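Local coordinates for protein gamma-glutamyl phosphate reductase (Thermotoga maritima, PDB 1O20) that probably catalyses the NADPH-dependent reduction of L-glutamyl phosphate to glutamate semialdehyde, the second step of proline biosynthesis from glutamate, at residues A[24-29]-A[181-186]; A[127-132]-A[150-155]. All coordinates share one frame; numbering follows the deposited sequence.

Contact 1 of 2, residues A[24-29]-A[181-186]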
loop_
_atom_site.group_PDB
_atom_site.type_symbol
_atom_site.label_atom_id
_atom_site.label_comp_id
_atom_site.label_asym_id
_atom_site.label_seq_id
_atom_site.Cartn_x
_atom_site.Cartn_y
_atom_site.Cartn_z
ATOM N N ARG A 24 -5.087 18.641 -13.972
ATOM C CA ARG A 24 -4.401 19.772 -13.387
ATOM C C ARG A 24 -5.327 20.973 -13.298
ATOM O O ARG A 24 -5.402 21.602 -12.273
ATOM C CB ARG A 24 -3.122 20.098 -14.171
ATOM C CG ARG A 24 -2.283 21.285 -13.556
ATOM C CD ARG A 24 -1.853 21.004 -12.090
ATOM N NE ARG A 24 -1.246 22.184 -11.437
ATOM C CZ ARG A 24 -1.901 23.289 -11.050
ATOM N NH1 ARG A 24 -3.229 23.437 -11.188
ATOM N NH2 ARG A 24 -1.210 24.265 -10.502
ATOM N N GLU A 25 -6.100 21.262 -14.340
ATOM C CA GLU A 25 -7.027 22.401 -14.301
ATOM C C GLU A 25 -8.111 22.136 -13.287
ATOM O O GLU A 25 -8.492 23.032 -12.559
ATOM C CB GLU A 25 -7.695 22.663 -15.671
ATOM C CG GLU A 25 -6.845 23.395 -16.679
ATOM C CD GLU A 25 -7.351 23.236 -18.135
ATOM O OE1 GLU A 25 -8.452 22.643 -18.352
ATOM O OE2 GLU A 25 -6.617 23.683 -19.069
ATOM N N ALA A 26 -8.648 20.925 -13.252
ATOM C CA ALA A 26 -9.737 20.591 -12.321
ATOM C C ALA A 26 -9.297 20.697 -10.874
ATOM O O ALA A 26 -10.076 21.060 -9.990
ATOM C CB ALA A 26 -10.269 19.179 -12.597
ATOM N N TRP A 27 -8.023 20.380 -10.637
ATOM C CA TRP A 27 -7.439 20.467 -9.312
ATOM C C TRP A 27 -7.593 21.869 -8.707
ATOM O O TRP A 27 -7.781 22.003 -7.504
ATOM C CB TRP A 27 -5.945 20.077 -9.326
ATOM C CG TRP A 27 -5.403 20.006 -7.945
ATOM C CD1 TRP A 27 -5.898 19.261 -6.916
ATOM C CD2 TRP A 27 -4.335 20.761 -7.410
ATOM N NE1 TRP A 27 -5.195 19.521 -5.763
ATOM C CE2 TRP A 27 -4.221 20.429 -6.042
ATOM C CE3 TRP A 27 -3.466 21.726 -7.930
ATOM C CZ2 TRP A 27 -3.259 21.013 -5.194
ATOM C CZ3 TRP A 27 -2.496 22.280 -7.079
ATOM C CH2 TRP A 27 -2.402 21.897 -5.747
ATOM N N ASP A 28 -7.496 22.901 -9.537
ATOM C CA ASP A 28 -7.666 24.271 -9.059
ATOM C C ASP A 28 -8.992 24.468 -8.326
ATOM O O ASP A 28 -9.063 25.215 -7.347
ATOM C CB ASP A 28 -7.512 25.278 -10.203
ATOM C CG ASP A 28 -7.243 26.696 -9.696
ATOM O OD1 ASP A 28 -6.758 26.830 -8.549
ATOM O OD2 ASP A 28 -7.519 27.733 -10.342
ATOM N N VAL A 29 -10.039 23.786 -8.792
ATOM C CA VAL A 29 -11.340 23.774 -8.128
ATOM C C VAL A 29 -11.394 22.800 -6.953
ATOM O O VAL A 29 -11.767 23.175 -5.842
ATOM C CB VAL A 29 -12.445 23.433 -9.142
ATOM C CG1 VAL A 29 -13.800 23.313 -8.472
ATOM C CG2 VAL A 29 -12.487 24.504 -10.309
ATOM N N GLU A 181 -20.310 20.214 -7.733
ATOM C CA GLU A 181 -19.437 21.301 -8.143
ATOM C C GLU A 181 -18.008 20.809 -8.380
ATOM O O GLU A 181 -17.150 21.576 -8.738
ATOM C CB GLU A 181 -19.410 22.392 -7.070
ATOM C CG GLU A 181 -20.702 23.200 -7.001
ATOM C CD GLU A 181 -20.761 24.167 -5.811
ATOM O OE1 GLU A 181 -19.693 24.451 -5.166
ATOM O OE2 GLU A 181 -21.909 24.631 -5.515
ATOM N N ILE A 182 -17.752 19.540 -8.088
ATOM C CA ILE A 182 -16.431 18.967 -8.330
ATOM C C ILE A 182 -16.413 18.632 -9.804
ATOM O O ILE A 182 -17.265 17.860 -10.245
ATOM C CB ILE A 182 -16.235 17.666 -7.510
ATOM C CG1 ILE A 182 -16.547 17.821 -6.021
ATOM C CG2 ILE A 182 -14.866 17.102 -7.732
ATOM C CD1 ILE A 182 -15.713 18.727 -5.282
ATOM N N PRO A 183 -15.459 19.166 -10.568
ATOM C CA PRO A 183 -15.440 18.949 -12.009
ATOM C C PRO A 183 -15.281 17.473 -12.332
ATOM O O PRO A 183 -14.596 16.706 -11.661
ATOM C CB PRO A 183 -14.229 19.747 -12.478
ATOM C CG PRO A 183 -14.007 20.730 -11.400
ATOM C CD PRO A 183 -14.330 20.015 -10.148
ATOM N N GLU A 184 -15.946 17.111 -13.398
ATOM C CA GLU A 184 -15.964 15.767 -13.928
ATOM C C GLU A 184 -14.532 15.357 -14.301
ATOM O O GLU A 184 -14.139 14.220 -14.136
ATOM C CB GLU A 184 -16.836 15.823 -15.183
ATOM C CG GLU A 184 -17.273 14.527 -15.687
ATOM C CD GLU A 184 -18.123 14.674 -16.917
ATOM O OE1 GLU A 184 -18.157 15.782 -17.513
ATOM O OE2 GLU A 184 -18.727 13.665 -17.276
ATOM N N SER A 185 -13.760 16.334 -14.748
ATOM C CA SER A 185 -12.366 16.131 -15.153
ATOM C C SER A 185 -11.394 16.009 -13.961
ATOM O O SER A 185 -10.174 15.909 -14.133
ATOM C CB SER A 185 -11.916 17.246 -16.119
ATOM O OG SER A 185 -12.258 18.515 -15.583
ATOM N N SER A 186 -11.928 15.997 -12.751
ATOM C CA SER A 186 -11.176 15.568 -11.574
ATOM C C SER A 186 -10.729 14.100 -11.665
ATOM O O SER A 186 -9.804 13.698 -11.000
ATOM C CB SER A 186 -12.050 15.728 -10.335
ATOM O OG SER A 186 -12.319 17.092 -10.086
#
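Apolar contact carries most of this meeting, with Ala26 and Val29 of helix 15-30 set against Pro183 and the short 3-10 turn after it. Val29 and Pro183 cross obliquely: CG1 of Val29, anti to the backbone N (chi1 176°), comes 3.7 Å from Pro183 CD, and the Val29 CB faces CG and CD of the same ring. Ala26 CB meets the other part of the ring, 4.0 Å from Pro183 CB. Residues one turn apart on the helix thus share the ring, Ala26 at CB and Val29 at CG and CD. In the fold, the segment 181-186 is the connection from helix 163-177 to strand 187-189, at one edge of the parallel sheet that also holds strand 154-157, and helix 15-30 packs on this connection. An alanine in place of Pro183 would probably leave Val29 CG1 without its nearest apolar neighbour and open a gap beside the helix.

Polar atoms take part without any hydrogen bond between the segments. Ala26 CB rests on the backbone of the 3-10 turn, 3.6 Å from Ser185 O, with Ser185 OG equally near. The turn is held internally: Pro183 O accepts from both Ser186 N and Ser186 OG. Ser186 OG donates to Pro183 O at 2.8 Å, tilted 21° out of the carbonyl plane. Next to the proline, Ile182 is buried among Leu30, Ala41 and Leu177.

Contact 2 of 2, residues A[127-132]-A[150-155]; sequences GPIGII and SGNTIL
Ile129 pairs with Ile154 and Gly130 with Leu155 in parallel register, their CA atoms 4.8 and 4.7 Å apart. Three backbone bonds join the segments: Ile129 N to Thr153 O, Leu155 N to Ile129 O, and Ile131 N to Leu155 O at 3.0 Å. CA-H...O contacts lie between them, among them Ile154 CA to Ile129 O at 3.2 Å. The strands are the first and last elements of a right-handed beta-alpha-beta crossover through helix 138-149, part of the parallel sheet of this aldehyde dehydrogenase-like fold. By analogy with aldehyde dehydrogenases, this sheet probably belongs to the cofactor-binding domain. The crossover helix ends in a Schellman motif with Gly151, at positive phi, as its C-prime residue.

Ahead of the paired strands, a side chain joins the segments in place of backbone pairing. Asn152 CG lies beside its own backbone N, anti to the carbonyl carbon (chi1 -56°), and OD1 accepts Gly127 N at 2.9 Å, the donor tilted 32° from the amide carbonyl plane. Asn152 ND2 donates to Leu412 O and weakly to Ser150 OG, while Asn152 CB touches Ile129 CD1 at 3.8 Å. Pro128 and Thr153 lie side by side, with Thr153 OG1 3.2 Å from Pro128 CB; that hydroxyl is hydrogen-bonded to Val23 O of helix 15-30. On the sheet face that carries Ile129 and Ile154, Ile131 CG1 meets Ile154 CD1 at 3.6 Å, and Thr143 of the crossover helix touches both Ile131 and Ile154.

Both groups of the Asn152 amide are engaged, which is likely to fix its rotation, whereas the buried Thr153 N has no partner in the model.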
loop_
_atom_site.group_PDB
_atom_site.type_symbol
_atom_site.label_atom_id
_atom_site.label_comp_id
_atom_site.label_asym_id
_atom_site.label_seq_id
_atom_site.Cartn_x
_atom_site.Cartn_y
_atom_site.Cartn_z
ATOM N N GLY A 127 -1.742 17.608 -4.870
ATOM C CA GLY A 127 -1.889 17.825 -6.296
ATOM C C GLY A 127 -2.390 16.618 -7.068
ATOM O O GLY A 127 -2.704 15.617 -6.509
ATOM N N PRO A 128 -2.461 16.709 -8.381
ATOM C CA PRO A 128 -2.974 15.595 -9.190
ATOM C C PRO A 128 -2.098 14.391 -9.014
ATOM O O PRO A 128 -0.860 14.527 -9.011
ATOM C CB PRO A 128 -2.926 16.144 -10.621
ATOM C CG PRO A 128 -2.903 17.599 -10.424
ATOM C CD PRO A 128 -2.039 17.820 -9.224
ATOM N N ILE A 129 -2.735 13.245 -8.814
ATOM C CA ILE A 129 -2.071 11.979 -8.644
ATOM C C ILE A 129 -2.278 11.097 -9.856
ATOM O O ILE A 129 -3.404 10.903 -10.282
ATOM C CB ILE A 129 -2.647 11.256 -7.404
ATOM C CG1 ILE A 129 -2.466 12.123 -6.149
ATOM C CG2 ILE A 129 -1.962 9.957 -7.214
ATOM C CD1 ILE A 129 -3.194 11.596 -4.951
ATOM N N GLY A 130 -1.178 10.578 -10.399
ATOM C CA GLY A 130 -1.215 9.495 -11.363
ATOM C C GLY A 130 -1.172 8.114 -10.718
ATOM O O GLY A 130 -0.243 7.788 -9.975
ATOM N N ILE A 131 -2.165 7.287 -11.020
ATOM C CA ILE A 131 -2.171 5.908 -10.561
ATOM C C ILE A 131 -1.937 4.986 -11.765
ATOM O O ILE A 131 -2.702 4.990 -12.730
ATOM C CB ILE A 131 -3.504 5.550 -9.853
ATOM C CG1 ILE A 131 -3.809 6.541 -8.730
ATOM C CG2 ILE A 131 -3.435 4.167 -9.301
ATOM C CD1 ILE A 131 -2.926 6.375 -7.473
ATOM N N ILE A 132 -0.879 4.185 -11.684
ATOM C CA ILE A 132 -0.531 3.251 -12.729
ATOM C C ILE A 132 -0.685 1.870 -12.140
ATOM O O ILE A 132 0.040 1.490 -11.232
ATOM C CB ILE A 132 0.880 3.488 -13.249
ATOM C CG1 ILE A 132 0.992 4.921 -13.785
ATOM C CG2 ILE A 132 1.185 2.479 -14.362
ATOM C CD1 ILE A 132 2.337 5.526 -13.660
ATOM N N SER A 150 -9.106 13.859 -0.229
ATOM C CA SER A 150 -7.960 14.648 0.175
ATOM C C SER A 150 -7.710 15.860 -0.714
ATOM O O SER A 150 -6.686 16.526 -0.583
ATOM C CB SER A 150 -6.710 13.773 0.333
ATOM O OG SER A 150 -6.400 13.055 -0.825
ATOM N N GLY A 151 -8.649 16.187 -1.602
ATOM C CA GLY A 151 -8.505 17.347 -2.439
ATOM C C GLY A 151 -7.574 17.210 -3.627
ATOM O O GLY A 151 -7.161 18.216 -4.233
ATOM N N ASN A 152 -7.263 15.982 -3.999
ATOM C CA ASN A 152 -6.427 15.713 -5.162
ATOM C C ASN A 152 -7.177 15.180 -6.396
ATOM O O ASN A 152 -8.017 14.315 -6.285
ATOM C CB ASN A 152 -5.356 14.696 -4.738
ATOM C CG ASN A 152 -4.542 15.169 -3.543
ATOM O OD1 ASN A 152 -3.920 16.227 -3.598
ATOM N ND2 ASN A 152 -4.595 14.442 -2.465
ATOM N N THR A 153 -6.876 15.685 -7.587
ATOM C CA THR A 153 -7.419 15.043 -8.776
ATOM C C THR A 153 -6.614 13.760 -9.072
ATOM O O THR A 153 -5.554 13.508 -8.472
ATOM C CB THR A 153 -7.447 15.980 -9.964
ATOM O OG1 THR A 153 -6.121 16.462 -10.219
ATOM C CG2 THR A 153 -8.265 17.210 -9.677
ATOM N N ILE A 154 -7.127 12.982 -10.005
ATOM C CA ILE A 154 -6.522 11.710 -10.377
ATOM C C ILE A 154 -6.567 11.364 -11.861
ATOM O O ILE A 154 -7.593 11.494 -12.570
ATOM C CB ILE A 154 -7.147 10.593 -9.500
ATOM C CG1 ILE A 154 -6.385 9.279 -9.617
ATOM C CG2 ILE A 154 -8.570 10.364 -9.885
ATOM C CD1 ILE A 154 -6.965 8.219 -8.668
ATOM N N LEU A 155 -5.431 10.886 -12.316
ATOM C CA LEU A 155 -5.257 10.365 -13.647
ATOM C C LEU A 155 -4.999 8.868 -13.544
ATOM O O LEU A 155 -4.025 8.443 -13.008
ATOM C CB LEU A 155 -4.076 11.053 -14.317
ATOM C CG LEU A 155 -3.815 10.624 -15.756
ATOM C CD1 LEU A 155 -5.040 10.865 -16.647
ATOM C CD2 LEU A 155 -2.638 11.362 -16.323
#

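Overall arrangement
From the N terminus, helix 15-30 comes first, and contact 1 later closes a long loop by setting residues 181-186 against it. Contact 2 is nested inside that loop: the chain passes through 127-132, then helix 138-149, then residues 150-155, closing a much shorter loop, before helix 163-177 leads to 181-186. The centres of the two contacts lie about 11 Å apart, and they touch directly. Ser186 O and Ile154 N, 2.9 Å apart, probably form a hydrogen bond that carries the sheet of contact 2 toward strand 187-189. Trp27 packs on Thr153, so helix 15-30 covers both the connection to that strand and the loop leading into strand 154-157.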